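Side-chain contacts in 5-oxoprolinase subunit A (Thermus thermophilus, PDB 2DFA), which probably catalyses, as part of a complex with PxpB and PxpC, the ATP-dependent cleavage of 5-oxoproline to L-glutamate: residues Gly203-Leu208 and Val213-Asp218; Arg168-Ser173 and Ala193-Arg198; Leu141-Gly146 and Glu151-Ala156; Leu5-Gly10 and Arg22-Leu27. All blocks are in the same frame, centred on the assembly; numbering follows the deposited sequence. Where two conformers were deposited one is given.

Contact 1 (Gly203-Leu208 and Val213-Asp218); sequences GKVEAL and VAVRAD
A two-stranded antiparallel hairpin brings Val205 against Val213 and Lys204 against Ala214, just after helix 189-201, whose helical backbone angles are left at Gly203. Val205 and Val213 form a hydrogen-bonded pair closed by two backbone bonds: Val205 N to Val213 O at 2.9 Å, and Val213 N back to Val205 O at 2.9 Å. Their side chains lie side by side on one face of the ladder. Val213 was modelled in two conformers; in one of them CG1 of each valine sits between its own backbone N and carbonyl carbon, and Val205 CG1 comes 3.6 Å from Val213 CG1, an approach that is therefore tentative. Lys204 and Ala214, the neighbouring non-hydrogen-bonded pair, have CA atoms 4.4 Å apart and turn their side chains to the other face, where Lys204 CG passes 4.1 Å from Ala214 CA before its chain runs on. Beyond the regular ladder of strands 204-206 and 212-214, a third bond prolongs the pairing: Val215 N reaches Gly203 O at 2.8 Å with a nearly linear N-H...O angle of 172°. Gly203 has a positive phi of 68°, a turn that glycine takes easily where the chain leaves the helix for the strand. Val215 CG2 lies over the Lys204 backbone, 3.8 Å from Lys204 C, while Val215 CG1 points to Val205 CG1. Tyr170 touches both Val205 and Val215, and Arg195 and Met199 of helix 189-201 pack on the Val205 side chain.

Contact 2 (Arg168-Ser173 and Ala193-Arg198); sequences RAYLRS and ARRALR
The loop that holds Arg168 passes helix 189-201 at a distance, its nearest approach in CA atoms being 9.6 Å between Arg168 and Arg195. The gap is spanned by one arginine, which ties the long loop after strand 160-164 to a helix on the outside of this beta/alpha fold. Arg195 bends at chi3 (62°), and this brings the guanidinium to the loop backbone. Arg195 NH2 gives a hydrogen bond to Arg168 O at 3.0 Å, rather bent at 135°, the donor standing above the carbonyl plane and the oxygen tilted from the guanidinium plane. The same NH2 also serves a water lying in the guanidinium plane, and that water accepts from Tyr170 N as well. Pro166 O takes a weak bond from Arg195 NE, while Tyr170 OH bonds Phe165 N; Val205 packs on both side chains. A leucine in place of Arg195 would probably leave Arg168 O and the water without this donor, taking away the direct and water-mediated bonds that Arg195 makes to the loop. Tyr170 meets the guanidinium at a ring edge, the two planes 35° apart, with Tyr170 CD1 3.9 Å from Arg195 NH2.

Contact 3 (Leu141-Gly146 and Glu151-Ala156); sequences LVVLPG and EEARKA
Glu152 OE2, on the helix whose next residue, Ala153, packs against Leu141 and Val143, is gripped by two cations. Lys155 NZ, one turn further along, approaches it at 3.3 Å from the syn side of the carboxylate, 19° out of its plane, in a salt bridge, and Arg122 NH1 forms a second one. Arg122 NH2 pairs with Glu151 OE1 as well, so this arginine spans two successive acids. The double pairing is likely to favour the ionised form of Glu152, whose side chain is buried. Lys155 is placed for its bridge by the helix itself: Lys155 N bonds Glu151 O at 2.9 Å, and the next backbone bond, Ala156 N to Glu152 O, is of the same kind.

Between the two segments the side-chain contact is apolar; nearby, Glu150 OE1 of the helix accepts from Gly146 N. Ala153 points its methyl toward the strand, and Ala153 CB lies 3.9 Å from Leu141 CD2 and 4.3 Å from Val143 CG1, two side chains that leave the strand on one face because they are two residues apart. Leu141 carries CG anti to its own backbone N (chi1 -176°), and chi2 of 56° sets which methyl, CD2, meets Ala153. The small alanine lets the backbones come close, with 7.4 Å between Leu141 CA and Ala153 CA.

The pair belongs to a beta-alpha-beta crossover: strand 141-143 runs into helix 148-155, which returns to strand 160-164, parallel to the first and bonded to it at Leu141 and Val143. Ala153 also touches Val160 of that strand, while Glu152 faces helix 122-135 through Ala125 and Arg126.

Contact 4 (Leu5-Gly10 and Arg22-Leu27); sequences LNADAG and REIFPL
The ring of Phe25 meets Ala9 with its edge: Ala9 CB lies near the ring plane, beside CE1 and CZ, and nothing of the strand segment lies over either face. The modelled separation of the methyl from CE1 is too short to be sound, so that edge-on meeting is secure only in outline. The ring also touches Leu51 and Ala52 of helix 42-54. A second flat group belongs to Asn6, which leaves the strand on the face away from residues 22-27, and its amide has both ends engaged: OD1 receives Asn32 ND2 and Lys109 NZ, while ND2 gives to Thr219 OG1 and Glu163 OE2. The lysine at OD1 and the carboxylate at ND2 support this amide orientation.

The firmer apolar touch is made by Ile24, whose CG2 stands anti to the backbone N and reaches Ala7 CB at 3.6 Å. The small Ala7 side chain lets Ile24 come close, with Ala7 CA and Ile24 CA 7.6 Å apart. Leu27 N bonds Ile24 O at 2.9 Å. This is the first beta-alpha-beta unit of the chain, strand 2-9 leading through helix 21-24 to strand 30-34, parallel to it.

Along strand 2-9, alternation turns Leu5, Ala7 and Ala9 to the helix side and Asn6 and Asp8 away from it. The contact itself is held by hydrocarbon alone, which leaves the strand's polar groups for the opposite face, where Asp8 may belong to a possible vacant metal site with His62 and His111.

In the fold
Along the chain the contacts come in series, contact 4 first, then 3, 2 and 1. Contacts 3 and 4 each pack a helix on the same curved parallel sheet, one within the unit 141-164 and the other within 2-34; they lie on opposite sides of the chain's centre, their own centres about 24 Å apart. Contacts 1 and 2 are neighbours, centres about 6 Å apart, and they touch: helix 189-201 leads directly into strand 204-206, and Leu208 N probably bonds Tyr170 O. Each has its centre about 17 Å from the centre of the chain, in a region where loop, helix and hairpin meet. The sheet is consistent with the beta/alpha barrel of the glycoside hydrolase/deacetylase superfamily.

Contact 1 (Gly203-Leu208 and Val213-Asp218)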
loop_
_atom_site.group_PDB
_atom_site.type_symbol
_atom_site.label_atom_id
_atom_site.label_comp_id
_atom_site.label_asym_id
_atom_site.label_seq_id
_atom_site.Cartn_x
_atom_site.Cartn_y
_atom_site.Cartn_z
ATOM N N GLY A 203 -19.173 5.676 39.830
ATOM C CA GLY A 203 -19.365 6.604 38.721
ATOM C C GLY A 203 -18.481 7.847 38.851
ATOM O O GLY A 203 -18.807 8.936 38.393
ATOM N N LYS A 204 -17.336 7.660 39.536
ATOM C CA LYS A 204 -16.407 8.770 39.696
ATOM C C LYS A 204 -14.951 8.300 39.626
ATOM O O LYS A 204 -14.620 7.140 39.844
ATOM C CB LYS A 204 -16.673 9.423 41.054
ATOM C CG LYS A 204 -17.919 10.312 41.047
ATOM C CD LYS A 204 -18.174 10.949 42.411
ATOM C CE LYS A 204 -19.311 11.973 42.374
ATOM N NZ LYS A 204 -20.535 11.342 41.881
ATOM N N VAL A 205 -14.069 9.248 39.261
ATOM C CA VAL A 205 -12.642 8.952 39.287
ATOM C C VAL A 205 -11.833 10.142 39.813
ATOM O O VAL A 205 -12.157 11.304 39.598
ATOM C CB VAL A 205 -12.199 8.616 37.861
ATOM C CG1 VAL A 205 -12.238 9.878 37.000
ATOM C CG2 VAL A 205 -10.787 8.059 37.873
ATOM N N GLU A 206 -10.771 9.819 40.575
ATOM C CA GLU A 206 -9.877 10.875 41.026
ATOM C C GLU A 206 -9.408 11.736 39.852
ATOM O O GLU A 206 -9.208 11.275 38.734
ATOM C CB GLU A 206 -8.672 10.221 41.711
ATOM C CG GLU A 206 -7.833 11.218 42.514
ATOM C CD GLU A 206 -6.574 10.540 43.005
ATOM O OE1 GLU A 206 -6.566 9.320 43.104
ATOM O OE2 GLU A 206 -5.610 11.250 43.306
ATOM N N ALA A 207 -9.289 13.047 40.121
ATOM C CA ALA A 207 -8.759 13.936 39.101
ATOM C C ALA A 207 -7.301 14.302 39.393
ATOM O O ALA A 207 -6.889 14.516 40.527
ATOM C CB ALA A 207 -9.623 15.196 39.060
ATOM N N LEU A 208 -6.501 14.326 38.316
ATOM C CA LEU A 208 -5.082 14.620 38.473
ATOM C C LEU A 208 -4.847 16.017 39.063
ATOM O O LEU A 208 -3.934 16.249 39.848
ATOM C CB LEU A 208 -4.434 14.487 37.087
ATOM C CG LEU A 208 -2.928 14.779 37.073
ATOM C CD1 LEU A 208 -2.152 13.853 38.010
ATOM C CD2 LEU A 208 -2.310 14.597 35.683
ATOM N N VAL A 213 -13.905 13.614 39.493
ATOM C CA VAL A 213 -14.880 13.985 38.477
ATOM C C VAL A 213 -15.832 12.826 38.191
ATOM O O VAL A 213 -15.497 11.661 38.407
ATOM C CB VAL A 213 -14.169 14.416 37.161
ATOM C CG1 VAL A 213 -13.266 13.300 36.669
ATOM C CG2 VAL A 213 -15.199 14.781 36.100
ATOM N N ALA A 214 -17.026 13.157 37.713
ATOM C CA ALA A 214 -18.027 12.148 37.395
ATOM C C ALA A 214 -17.722 11.490 36.054
ATOM O O ALA A 214 -17.253 12.138 35.121
ATOM C CB ALA A 214 -19.409 12.781 37.359
ATOM N N VAL A 215 -17.985 10.193 35.974
ATOM C CA VAL A 215 -17.763 9.435 34.752
ATOM C C VAL A 215 -18.706 8.244 34.711
ATOM O O VAL A 215 -18.804 7.481 35.676
ATOM C CB VAL A 215 -16.307 8.913 34.650
ATOM C CG1 VAL A 215 -15.356 10.064 34.367
ATOM C CG2 VAL A 215 -15.914 8.205 35.938
ATOM N N ARG A 216 -19.413 8.095 33.596
ATOM C CA ARG A 216 -20.331 6.979 33.435
ATOM C C ARG A 216 -19.657 6.038 32.452
ATOM O O ARG A 216 -19.465 6.370 31.283
ATOM C CB ARG A 216 -21.681 7.462 32.896
ATOM C CG ARG A 216 -22.854 6.580 33.317
ATOM C CD ARG A 216 -23.306 5.644 32.210
ATOM N NE ARG A 216 -23.989 6.368 31.140
ATOM C CZ ARG A 216 -25.104 7.075 31.310
ATOM N NH1 ARG A 216 -25.669 7.156 32.508
ATOM N NH2 ARG A 216 -25.656 7.702 30.279
ATOM N N ALA A 217 -19.279 4.865 32.943
ATOM C CA ALA A 217 -18.589 3.888 32.122
ATOM C C ALA A 217 -19.453 2.732 31.635
ATOM O O ALA A 217 -19.675 1.766 32.367
ATOM C CB ALA A 217 -17.392 3.346 32.889
ATOM N N ASP A 218 -19.945 2.828 30.403
ATOM C CA ASP A 218 -20.734 1.741 29.836
ATOM C C ASP A 218 -19.702 0.679 29.478
ATOM O O ASP A 218 -19.957 -0.524 29.557
ATOM C CB ASP A 218 -21.481 2.191 28.576
ATOM C CG ASP A 218 -22.570 3.208 28.872
ATOM O OD1 ASP A 218 -23.221 3.091 29.935
ATOM O OD2 ASP A 218 -22.790 4.112 28.038
#

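Contact 2 (Arg168-Ser173 and Ala193-Arg198)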
loop_
_atom_site.group_PDB
_atom_site.type_symbol
_atom_site.label_atom_id
_atom_site.label_comp_id
_atom_site.label_asym_id
_atom_site.label_seq_id
_atom_site.Cartn_x
_atom_site.Cartn_y
_atom_site.Cartn_z
ATOM N N ARG A 168 -5.970 5.861 32.177
ATOM C CA ARG A 168 -5.631 7.247 31.875
ATOM C C ARG A 168 -6.102 8.186 32.972
ATOM O O ARG A 168 -7.176 7.994 33.539
ATOM C CB ARG A 168 -6.261 7.666 30.543
ATOM C CG ARG A 168 -5.704 6.924 29.338
ATOM C CD ARG A 168 -4.234 7.266 29.125
ATOM N NE ARG A 168 -4.045 8.685 28.829
ATOM C CZ ARG A 168 -4.482 9.282 27.724
ATOM N NH1 ARG A 168 -5.132 8.583 26.802
ATOM N NH2 ARG A 168 -4.277 10.579 27.544
ATOM N N ALA A 169 -5.296 9.201 33.268
ATOM C CA ALA A 169 -5.653 10.170 34.296
ATOM C C ALA A 169 -6.676 11.145 33.731
ATOM O O ALA A 169 -6.678 11.440 32.532
ATOM C CB ALA A 169 -4.416 10.925 34.768
ATOM N N TYR A 170 -7.549 11.633 34.607
ATOM C CA TYR A 170 -8.582 12.587 34.231
ATOM C C TYR A 170 -8.315 13.943 34.874
ATOM O O TYR A 170 -7.634 14.032 35.894
ATOM C CB TYR A 170 -9.960 12.096 34.685
ATOM C CG TYR A 170 -10.555 11.009 33.823
ATOM C CD1 TYR A 170 -9.990 9.736 33.773
ATOM C CD2 TYR A 170 -11.698 11.254 33.064
ATOM C CE1 TYR A 170 -10.553 8.729 32.985
ATOM C CE2 TYR A 170 -12.269 10.260 32.274
ATOM C CZ TYR A 170 -11.693 9.002 32.240
ATOM O OH TYR A 170 -12.257 8.026 31.457
ATOM N N LEU A 171 -8.855 14.994 34.269
ATOM C CA LEU A 171 -8.702 16.343 34.798
ATOM C C LEU A 171 -10.065 16.763 35.336
ATOM O O LEU A 171 -11.085 16.172 34.971
ATOM C CB LEU A 171 -8.255 17.304 33.695
ATOM C CG LEU A 171 -6.950 16.972 32.963
ATOM C CD1 LEU A 171 -6.688 18.035 31.906
ATOM C CD2 LEU A 171 -5.793 16.910 33.949
ATOM N N ARG A 172 -10.092 17.775 36.199
ATOM C CA ARG A 172 -11.357 18.239 36.764
ATOM C C ARG A 172 -12.378 18.572 35.682
ATOM O O ARG A 172 -13.582 18.447 35.897
ATOM C CB ARG A 172 -11.134 19.461 37.655
ATOM C CG ARG A 172 -10.389 19.154 38.941
ATOM C CD ARG A 172 -10.360 20.368 39.856
ATOM N NE ARG A 172 -11.696 20.772 40.288
ATOM C CZ ARG A 172 -12.478 20.050 41.087
ATOM N NH1 ARG A 172 -12.061 18.878 41.550
ATOM N NH2 ARG A 172 -13.678 20.501 41.424
ATOM N N SER A 173 -11.890 18.989 34.518
ATOM C CA SER A 173 -12.763 19.332 33.398
ATOM C C SER A 173 -13.611 18.138 32.964
ATOM O O SER A 173 -14.648 18.305 32.326
ATOM C CB SER A 173 -11.929 19.817 32.212
ATOM O OG SER A 173 -11.072 18.789 31.751
ATOM N N ALA A 193 -7.015 -1.120 38.311
ATOM C CA ALA A 193 -8.147 -1.913 38.773
ATOM C C ALA A 193 -8.945 -1.155 39.838
ATOM O O ALA A 193 -10.168 -1.176 39.885
ATOM C CB ALA A 193 -7.598 -3.208 39.368
ATOM N N ARG A 194 -8.188 -0.506 40.745
ATOM C CA ARG A 194 -8.814 0.331 41.761
ATOM C C ARG A 194 -9.719 1.394 41.128
ATOM O O ARG A 194 -10.866 1.593 41.506
ATOM C CB ARG A 194 -7.693 1.011 42.552
ATOM C CG ARG A 194 -8.152 1.459 43.939
ATOM C CD ARG A 194 -7.142 2.395 44.627
ATOM N NE ARG A 194 -5.761 2.072 44.257
ATOM C CZ ARG A 194 -5.275 0.889 44.665
ATOM N NH1 ARG A 194 -6.054 0.053 45.326
ATOM N NH2 ARG A 194 -3.991 0.594 44.456
ATOM N N ARG A 195 -9.137 2.116 40.151
ATOM C CA ARG A 195 -9.895 3.148 39.452
ATOM C C ARG A 195 -11.099 2.558 38.710
ATOM O O ARG A 195 -12.191 3.108 38.691
ATOM C CB ARG A 195 -8.947 3.835 38.461
ATOM C CG ARG A 195 -7.836 4.620 39.164
ATOM C CD ARG A 195 -6.709 5.036 38.205
ATOM N NE ARG A 195 -7.207 5.934 37.156
ATOM C CZ ARG A 195 -7.227 7.251 37.430
ATOM N NH1 ARG A 195 -6.815 7.684 38.608
ATOM N NH2 ARG A 195 -7.633 8.116 36.497
ATOM N N ALA A 196 -10.861 1.407 38.057
ATOM C CA ALA A 196 -11.947 0.762 37.325
ATOM C C ALA A 196 -13.163 0.494 38.221
ATOM O O ALA A 196 -14.295 0.820 37.895
ATOM C CB ALA A 196 -11.417 -0.551 36.751
ATOM N N LEU A 197 -12.899 -0.165 39.368
ATOM C CA LEU A 197 -13.979 -0.429 40.320
ATOM C C LEU A 197 -14.740 0.857 40.659
ATOM O O LEU A 197 -15.963 0.915 40.671
ATOM C CB LEU A 197 -13.349 -0.984 41.606
ATOM C CG LEU A 197 -13.444 -2.509 41.733
ATOM C CD1 LEU A 197 -12.963 -3.003 43.102
ATOM C CD2 LEU A 197 -14.876 -3.026 41.573
ATOM N N ARG A 198 -13.952 1.895 40.991
ATOM C CA ARG A 198 -14.535 3.178 41.364
ATOM C C ARG A 198 -15.474 3.709 40.281
ATOM O O ARG A 198 -16.581 4.158 40.546
ATOM C CB ARG A 198 -13.384 4.161 41.587
ATOM C CG ARG A 198 -13.845 5.467 42.234
ATOM C CD ARG A 198 -13.744 5.429 43.767
ATOM N NE ARG A 198 -14.582 6.473 44.370
ATOM C CZ ARG A 198 -14.135 7.740 44.280
ATOM N NH1 ARG A 198 -12.999 7.984 43.652
ATOM N NH2 ARG A 198 -14.824 8.737 44.842
HETATM O O HOH W 1 -6.987 10.921 37.167
#

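Contact 3 (Leu141-Gly146 and Glu151-Ala156)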
loop_
_atom_site.group_PDB
_atom_site.type_symbol
_atom_site.label_atom_id
_atom_site.label_comp_id
_atom_site.label_asym_id
_atom_site.label_seq_id
_atom_site.Cartn_x
_atom_site.Cartn_y
_atom_site.Cartn_z
ATOM N N LEU A 141 -22.396 3.219 18.728
ATOM C CA LEU A 141 -21.107 3.846 18.484
ATOM C C LEU A 141 -20.484 4.162 19.832
ATOM O O LEU A 141 -21.123 4.778 20.687
ATOM C CB LEU A 141 -21.293 5.133 17.670
ATOM C CG LEU A 141 -20.047 5.901 17.215
ATOM C CD1 LEU A 141 -19.138 4.981 16.400
ATOM C CD2 LEU A 141 -20.477 7.106 16.385
ATOM N N VAL A 142 -19.251 3.709 20.031
ATOM C CA VAL A 142 -18.524 3.958 21.271
ATOM C C VAL A 142 -17.899 5.344 21.159
ATOM O O VAL A 142 -17.206 5.643 20.183
ATOM C CB VAL A 142 -17.416 2.896 21.482
ATOM C CG1 VAL A 142 -16.586 3.224 22.721
ATOM C CG2 VAL A 142 -18.050 1.526 21.619
ATOM N N VAL A 143 -18.145 6.190 22.153
ATOM C CA VAL A 143 -17.621 7.549 22.121
ATOM C C VAL A 143 -17.038 8.005 23.449
ATOM O O VAL A 143 -17.208 7.355 24.481
ATOM C CB VAL A 143 -18.723 8.563 21.741
ATOM C CG1 VAL A 143 -19.505 8.069 20.541
ATOM C CG2 VAL A 143 -19.654 8.783 22.923
ATOM N N LEU A 144 -16.340 9.136 23.402
ATOM C CA LEU A 144 -15.765 9.737 24.597
ATOM C C LEU A 144 -16.819 10.719 25.082
ATOM O O LEU A 144 -17.225 11.616 24.344
ATOM C CB LEU A 144 -14.474 10.491 24.270
ATOM C CG LEU A 144 -13.171 9.841 24.738
ATOM C CD1 LEU A 144 -12.005 10.781 24.457
ATOM C CD2 LEU A 144 -13.255 9.541 26.226
ATOM N N PRO A 145 -17.283 10.557 26.327
ATOM C CA PRO A 145 -18.304 11.459 26.869
ATOM C C PRO A 145 -17.861 12.920 26.946
ATOM O O PRO A 145 -16.691 13.214 27.204
ATOM C CB PRO A 145 -18.599 10.855 28.243
ATOM C CG PRO A 145 -17.278 10.244 28.625
ATOM C CD PRO A 145 -16.849 9.579 27.341
ATOM N N GLY A 146 -18.806 13.824 26.702
ATOM C CA GLY A 146 -18.523 15.247 26.760
ATOM C C GLY A 146 -17.816 15.842 25.556
ATOM O O GLY A 146 -17.314 16.963 25.625
ATOM N N GLU A 151 -21.816 14.288 20.735
ATOM C CA GLU A 151 -22.880 15.156 20.238
ATOM C C GLU A 151 -23.365 14.805 18.839
ATOM O O GLU A 151 -24.569 14.644 18.610
ATOM C CB GLU A 151 -22.416 16.611 20.238
ATOM C CG GLU A 151 -22.269 17.236 21.610
ATOM C CD GLU A 151 -21.828 18.687 21.530
ATOM O OE1 GLU A 151 -22.436 19.452 20.744
ATOM O OE2 GLU A 151 -20.881 19.067 22.253
ATOM N N GLU A 152 -22.436 14.699 17.894
ATOM C CA GLU A 152 -22.815 14.385 16.520
ATOM C C GLU A 152 -23.422 12.993 16.410
ATOM O O GLU A 152 -24.333 12.768 15.614
ATOM C CB GLU A 152 -21.606 14.514 15.589
ATOM C CG GLU A 152 -21.076 15.937 15.473
ATOM C CD GLU A 152 -22.147 16.931 15.049
ATOM O OE1 GLU A 152 -22.951 16.600 14.154
ATOM O OE2 GLU A 152 -22.178 18.051 15.597
ATOM N N ALA A 153 -22.915 12.059 17.209
ATOM C CA ALA A 153 -23.439 10.704 17.198
ATOM C C ALA A 153 -24.906 10.733 17.621
ATOM O O ALA A 153 -25.741 10.060 17.027
ATOM C CB ALA A 153 -22.635 9.817 18.145
ATOM N N ARG A 154 -25.216 11.521 18.644
ATOM C CA ARG A 154 -26.594 11.621 19.121
ATOM C C ARG A 154 -27.458 12.357 18.105
ATOM O O ARG A 154 -28.598 11.966 17.849
ATOM C CB ARG A 154 -26.644 12.341 20.474
ATOM C CG ARG A 154 -26.022 11.550 21.624
ATOM C CD ARG A 154 -26.122 12.316 22.938
ATOM N NE ARG A 154 -25.542 11.590 24.067
ATOM C CZ ARG A 154 -26.083 10.511 24.627
ATOM N NH1 ARG A 154 -27.226 10.017 24.169
ATOM N NH2 ARG A 154 -25.482 9.929 25.654
ATOM N N LYS A 155 -26.916 13.418 17.518
ATOM C CA LYS A 155 -27.660 14.182 16.524
ATOM C C LYS A 155 -27.986 13.306 15.318
ATOM O O LYS A 155 -29.009 13.505 14.659
ATOM C CB LYS A 155 -26.858 15.417 16.085
ATOM C CG LYS A 155 -26.857 16.551 17.111
ATOM C CD LYS A 155 -25.849 17.654 16.775
ATOM C CE LYS A 155 -26.169 18.367 15.468
ATOM N NZ LYS A 155 -25.128 19.392 15.142
ATOM N N ALA A 156 -27.118 12.333 15.036
ATOM C CA ALA A 156 -27.319 11.428 13.905
ATOM C C ALA A 156 -28.406 10.401 14.200
ATOM O O ALA A 156 -28.885 9.718 13.297
ATOM C CB ALA A 156 -26.008 10.713 13.557
#

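Contact 4 (Leu5-Gly10 and Arg22-Leu27)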
loop_
_atom_site.group_PDB
_atom_site.type_symbol
_atom_site.label_atom_id
_atom_site.label_comp_id
_atom_site.label_asym_id
_atom_site.label_seq_id
_atom_site.Cartn_x
_atom_site.Cartn_y
_atom_site.Cartn_z
ATOM N N LEU A 5 -15.812 -4.659 29.204
ATOM C CA LEU A 5 -14.375 -4.441 29.157
ATOM C C LEU A 5 -13.988 -4.619 27.696
ATOM O O LEU A 5 -14.201 -5.689 27.127
ATOM C CB LEU A 5 -13.646 -5.479 30.015
ATOM C CG LEU A 5 -13.086 -5.013 31.363
ATOM C CD1 LEU A 5 -11.877 -4.118 31.128
ATOM C CD2 LEU A 5 -14.159 -4.278 32.144
ATOM N N ASN A 6 -13.431 -3.575 27.084
ATOM C CA ASN A 6 -13.048 -3.667 25.683
ATOM C C ASN A 6 -11.562 -3.412 25.457
ATOM O O ASN A 6 -10.909 -2.696 26.218
ATOM C CB ASN A 6 -13.880 -2.692 24.838
ATOM C CG ASN A 6 -13.294 -1.290 24.800
ATOM O OD1 ASN A 6 -12.316 -1.030 24.095
ATOM N ND2 ASN A 6 -13.888 -0.380 25.565
ATOM N N ALA A 7 -11.029 -4.025 24.409
ATOM C CA ALA A 7 -9.626 -3.861 24.062
ATOM C C ALA A 7 -9.484 -3.973 22.550
ATOM O O ALA A 7 -10.280 -4.646 21.888
ATOM C CB ALA A 7 -8.787 -4.930 24.745
ATOM N N ASP A 8 -8.476 -3.304 22.002
ATOM C CA ASP A 8 -8.246 -3.371 20.569
ATOM C C ASP A 8 -7.610 -4.720 20.291
ATOM O O ASP A 8 -6.937 -5.285 21.162
ATOM C CB ASP A 8 -7.307 -2.250 20.109
ATOM C CG ASP A 8 -7.807 -0.875 20.496
ATOM O OD1 ASP A 8 -9.036 -0.646 20.456
ATOM O OD2 ASP A 8 -6.965 -0.013 20.829
ATOM N N ALA A 9 -7.820 -5.235 19.083
ATOM C CA ALA A 9 -7.263 -6.525 18.698
ATOM C C ALA A 9 -7.263 -6.692 17.181
ATOM O O ALA A 9 -7.781 -5.842 16.456
ATOM C CB ALA A 9 -8.067 -7.647 19.334
ATOM N N GLY A 10 -6.678 -7.793 16.721
ATOM C CA GLY A 10 -6.607 -8.082 15.297
ATOM C C GLY A 10 -5.819 -7.040 14.514
ATOM O O GLY A 10 -6.072 -6.819 13.334
ATOM N N ARG A 22 -4.219 -13.329 22.050
ATOM C CA ARG A 22 -4.393 -14.597 22.756
ATOM C C ARG A 22 -4.521 -14.419 24.269
ATOM O O ARG A 22 -5.295 -15.117 24.922
ATOM C CB ARG A 22 -3.219 -15.527 22.453
ATOM C CG ARG A 22 -3.077 -15.896 20.988
ATOM C CD ARG A 22 -1.618 -16.135 20.647
ATOM N NE ARG A 22 -0.815 -14.944 20.923
ATOM C CZ ARG A 22 0.504 -14.874 20.766
ATOM N NH1 ARG A 22 1.183 -15.929 20.333
ATOM N NH2 ARG A 22 1.143 -13.746 21.042
ATOM N N GLU A 23 -3.762 -13.481 24.823
ATOM C CA GLU A 23 -3.787 -13.229 26.258
ATOM C C GLU A 23 -4.919 -12.299 26.683
ATOM O O GLU A 23 -5.459 -12.427 27.787
ATOM C CB GLU A 23 -2.453 -12.633 26.707
ATOM C CG GLU A 23 -1.241 -13.532 26.481
ATOM C CD GLU A 23 -0.979 -13.820 25.011
ATOM O OE1 GLU A 23 -0.866 -12.855 24.222
ATOM O OE2 GLU A 23 -0.883 -15.013 24.646
ATOM N N ILE A 24 -5.287 -11.375 25.802
ATOM C CA ILE A 24 -6.333 -10.403 26.101
ATOM C C ILE A 24 -7.775 -10.883 25.927
ATOM O O ILE A 24 -8.633 -10.565 26.746
ATOM C CB ILE A 24 -6.141 -9.118 25.251
ATOM C CG1 ILE A 24 -4.873 -8.383 25.688
ATOM C CG2 ILE A 24 -7.355 -8.207 25.392
ATOM C CD1 ILE A 24 -4.976 -7.727 27.054
ATOM N N PHE A 25 -8.048 -11.641 24.870
ATOM C CA PHE A 25 -9.409 -12.115 24.613
ATOM C C PHE A 25 -10.105 -12.835 25.763
ATOM O O PHE A 25 -11.304 -12.653 25.976
ATOM C CB PHE A 25 -9.431 -13.004 23.370
ATOM C CG PHE A 25 -9.497 -12.236 22.080
ATOM C CD1 PHE A 25 -8.616 -11.188 21.834
ATOM C CD2 PHE A 25 -10.429 -12.568 21.104
ATOM C CE1 PHE A 25 -8.664 -10.483 20.631
ATOM C CE2 PHE A 25 -10.483 -11.867 19.896
ATOM C CZ PHE A 25 -9.600 -10.827 19.661
ATOM N N PRO A 26 -9.377 -13.668 26.518
ATOM C CA PRO A 26 -10.046 -14.359 27.624
ATOM C C PRO A 26 -10.382 -13.439 28.803
ATOM O O PRO A 26 -11.043 -13.856 29.756
ATOM C CB PRO A 26 -9.045 -15.450 27.998
ATOM C CG PRO A 26 -7.726 -14.794 27.718
ATOM C CD PRO A 26 -7.976 -14.109 26.387
ATOM N N LEU A 27 -9.943 -12.186 28.723
ATOM C CA LEU A 27 -10.179 -11.222 29.793
ATOM C C LEU A 27 -11.234 -10.155 29.489
ATOM O O LEU A 27 -11.840 -9.598 30.407
ATOM C CB LEU A 27 -8.867 -10.519 30.145
ATOM C CG LEU A 27 -7.650 -11.400 30.432
ATOM C CD1 LEU A 27 -6.415 -10.524 30.576
ATOM C CD2 LEU A 27 -7.887 -12.219 31.693
#